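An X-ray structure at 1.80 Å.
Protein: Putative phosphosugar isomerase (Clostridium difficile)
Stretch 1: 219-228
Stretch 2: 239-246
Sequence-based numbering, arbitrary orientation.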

# COMPACT_ATOMS: atom_id res chain seq x y z
N ILE B 219 7.11 -8.07 50.75
CA ILE B 219 7.30 -9.43 50.29
C ILE B 219 7.71 -10.37 51.45
O ILE B 219 8.34 -11.39 51.25
CB ILE B 219 8.26 -9.51 49.06
CG1 ILE B 219 9.59 -8.81 49.34
CG2 ILE B 219 7.51 -8.94 47.81
CD1 ILE B 219 10.75 -9.13 48.29
N TYR B 220 7.27 -10.06 52.67
CA TYR B 220 7.61 -10.90 53.82
C TYR B 220 7.13 -12.37 53.67
O TYR B 220 7.89 -13.29 53.88
CB TYR B 220 7.09 -10.24 55.12
CG TYR B 220 7.43 -11.03 56.35
CD1 TYR B 220 8.75 -11.32 56.66
CD2 TYR B 220 6.43 -11.51 57.20
CE1 TYR B 220 9.07 -12.05 57.80
CE2 TYR B 220 6.72 -12.26 58.31
CZ TYR B 220 8.04 -12.52 58.62
OH TYR B 220 8.32 -13.26 59.73
N GLY B 221 5.90 -12.57 53.24
CA GLY B 221 5.38 -13.94 53.03
C GLY B 221 6.23 -14.67 52.00
O GLY B 221 6.62 -15.82 52.22
N ASP B 222 6.51 -14.02 50.87
CA ASP B 222 7.39 -14.61 49.82
C ASP B 222 8.80 -14.91 50.33
O ASP B 222 9.41 -15.88 49.90
CB ASP B 222 7.49 -13.71 48.60
CG ASP B 222 6.20 -13.66 47.79
OD1 ASP B 222 5.40 -14.64 47.82
OD2 ASP B 222 6.02 -12.64 47.08
N THR B 223 9.31 -14.10 51.25
CA THR B 223 10.65 -14.30 51.86
C THR B 223 10.66 -15.57 52.69
O THR B 223 11.55 -16.37 52.57
CB THR B 223 11.07 -13.06 52.68
OG1 THR B 223 11.07 -11.94 51.78
CG2 THR B 223 12.46 -13.23 53.30
N LEU B 224 9.62 -15.76 53.50
CA LEU B 224 9.44 -16.97 54.29
C LEU B 224 9.27 -18.22 53.40
O LEU B 224 9.81 -19.29 53.69
CB LEU B 224 8.23 -16.82 55.19
CG LEU B 224 8.30 -15.77 56.27
CD1 LEU B 224 6.94 -15.77 57.07
CD2 LEU B 224 9.49 -16.07 57.20
N GLU B 225 8.54 -18.07 52.31
CA GLU B 225 8.31 -19.20 51.37
C GLU B 225 9.59 -19.59 50.66
O GLU B 225 9.89 -20.78 50.55
CB GLU B 225 7.21 -18.86 50.36
CG GLU B 225 7.02 -19.87 49.25
CD GLU B 225 6.66 -21.27 49.72
OE1 GLU B 225 6.30 -21.45 50.91
OE2 GLU B 225 6.70 -22.18 48.84
N ALA B 226 10.34 -18.59 50.21
CA ALA B 226 11.63 -18.82 49.54
C ALA B 226 12.58 -19.57 50.47
O ALA B 226 13.24 -20.52 50.07
CB ALA B 226 12.24 -17.48 49.10
N ALA B 227 12.62 -19.16 51.72
CA ALA B 227 13.46 -19.79 52.72
C ALA B 227 13.02 -21.25 52.94
O ALA B 227 13.87 -22.14 52.94
CB ALA B 227 13.45 -18.99 54.02
N LEU B 228 11.73 -21.51 53.11
CA LEU B 228 11.25 -22.90 53.33
C LEU B 228 11.57 -23.80 52.12
O LEU B 228 12.01 -24.93 52.31
CB LEU B 228 9.74 -22.96 53.61
CG LEU B 228 9.06 -24.32 53.77
CD1 LEU B 228 9.71 -25.14 54.94
CD2 LEU B 228 7.50 -24.17 53.94
N THR B 239 16.80 -19.57 56.63
CA THR B 239 15.81 -18.75 57.31
C THR B 239 15.61 -17.44 56.56
O THR B 239 16.56 -16.88 56.01
CB THR B 239 16.24 -18.49 58.75
OG1 THR B 239 16.47 -19.76 59.38
CG2 THR B 239 15.14 -17.75 59.51
N GLY B 240 14.37 -16.95 56.52
CA GLY B 240 14.02 -15.68 55.86
C GLY B 240 13.71 -14.63 56.90
O GLY B 240 13.16 -14.96 57.96
N TYR B 241 14.07 -13.38 56.62
CA TYR B 241 13.88 -12.26 57.55
C TYR B 241 13.44 -11.00 56.84
O TYR B 241 13.89 -10.73 55.72
CB TYR B 241 15.23 -11.88 58.20
CG TYR B 241 15.91 -13.01 58.93
CD1 TYR B 241 16.75 -13.89 58.25
CD2 TYR B 241 15.70 -13.22 60.27
CE1 TYR B 241 17.38 -14.93 58.89
CE2 TYR B 241 16.34 -14.29 60.94
CZ TYR B 241 17.17 -15.15 60.22
OH TYR B 241 17.79 -16.18 60.84
N GLU B 242 12.58 -10.21 57.49
CA GLU B 242 12.31 -8.85 57.00
C GLU B 242 13.58 -8.01 57.35
O GLU B 242 14.31 -8.33 58.30
CB GLU B 242 10.98 -8.32 57.58
CG GLU B 242 10.60 -6.85 57.22
CD GLU B 242 11.29 -5.81 58.08
OE1 GLU B 242 11.61 -6.13 59.24
OE2 GLU B 242 11.55 -4.69 57.61
N PHE B 243 13.83 -6.95 56.58
CA PHE B 243 15.04 -6.12 56.70
C PHE B 243 15.32 -5.58 58.10
O PHE B 243 16.42 -5.76 58.65
CB PHE B 243 14.92 -4.93 55.71
CG PHE B 243 16.19 -4.18 55.51
CD1 PHE B 243 16.52 -3.12 56.34
CD2 PHE B 243 17.05 -4.51 54.48
CE1 PHE B 243 17.71 -2.41 56.16
CE2 PHE B 243 18.23 -3.78 54.29
CZ PHE B 243 18.56 -2.74 55.14
N GLU B 244 14.32 -4.92 58.68
CA GLU B 244 14.45 -4.40 60.04
C GLU B 244 14.73 -5.47 61.09
O GLU B 244 15.59 -5.25 61.94
CB GLU B 244 13.24 -3.57 60.46
CG GLU B 244 13.46 -2.08 60.33
CD GLU B 244 14.46 -1.55 61.31
OE1 GLU B 244 15.16 -0.60 60.94
OE2 GLU B 244 14.58 -2.08 62.44
N GLU B 245 14.01 -6.59 61.03
CA GLU B 245 14.21 -7.65 62.01
C GLU B 245 15.60 -8.26 61.92
O GLU B 245 16.19 -8.63 62.94
CB GLU B 245 13.13 -8.75 61.97
CG GLU B 245 13.08 -9.59 60.73
CD GLU B 245 12.45 -10.97 60.91
OE1 GLU B 245 12.84 -11.69 61.87
OE2 GLU B 245 11.63 -11.34 60.05
N PHE B 246 16.16 -8.33 60.71
CA PHE B 246 17.53 -8.83 60.55
C PHE B 246 18.50 -7.94 61.34
O PHE B 246 19.45 -8.41 61.95
CB PHE B 246 17.92 -8.87 59.08
CG PHE B 246 19.30 -9.40 58.85
CD1 PHE B 246 20.40 -8.55 58.86
CD2 PHE B 246 19.50 -10.76 58.61
CE1 PHE B 246 21.66 -9.04 58.62
CE2 PHE B 246 20.76 -11.28 58.38
CZ PHE B 246 21.85 -10.42 58.37
O HOH W 1 10.87 -13.89 60.23

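This is a close, nearly antiparallel packing of a helix against a strand, held by van der Waals contact and one bridging water, with no direct hydrogen bond between the two stretches. The axes of helix 220-228 and strand 239-242 run at 165° and approach to 6.6 Å, with Leu224 and Gly240 only 5.0 Å apart at their CA atoms.

Small residues permit this closeness. Gly240 has no side chain, and a CB there would point toward the helix and lie 2.7 Å from Thr223 O, a clash. Ala227 offers just a methyl, whose CB rests 3.4 Å from Gly240 N. One turn earlier, Thr223 turns its methyl to the strand, CG2 lying 3.7 Å from Tyr241 N, while its hydroxyl is satisfied within the helix: OG1 donates to Ile219 O at 2.8 Å, the same carbonyl that accepts from Thr223 N at 2.9 Å. Leu224 starts sideways, but its end comes nearer, bringing CD2 to 3.9 Å from Gly240 O.

At the start of the helix, Tyr220 extends its ring over the place where the strand gives way to a second helix. Its CD1 meets the aliphatic CB of Glu242 at 3.8 Å, and its CE1 lies 3.5 Å from Glu245 OE2. Glu242 is the N-cap of that second helix: its carboxylate accepts from otherwise free amides, with Glu244 N 3.0 Å from OE2 and Glu245 N 3.0 Å from OE1. Glu245 reciprocates, its OE2 accepting from Glu242 N at 3.0 Å. That same oxygen receives a hydrogen bond from the water, 2.7 Å from OE2, and the water also bonds to Tyr220 OH at 2.7 Å and weakly to Gly240 O at 3.4 Å, thus linking the phenol to the strand and the capped turn.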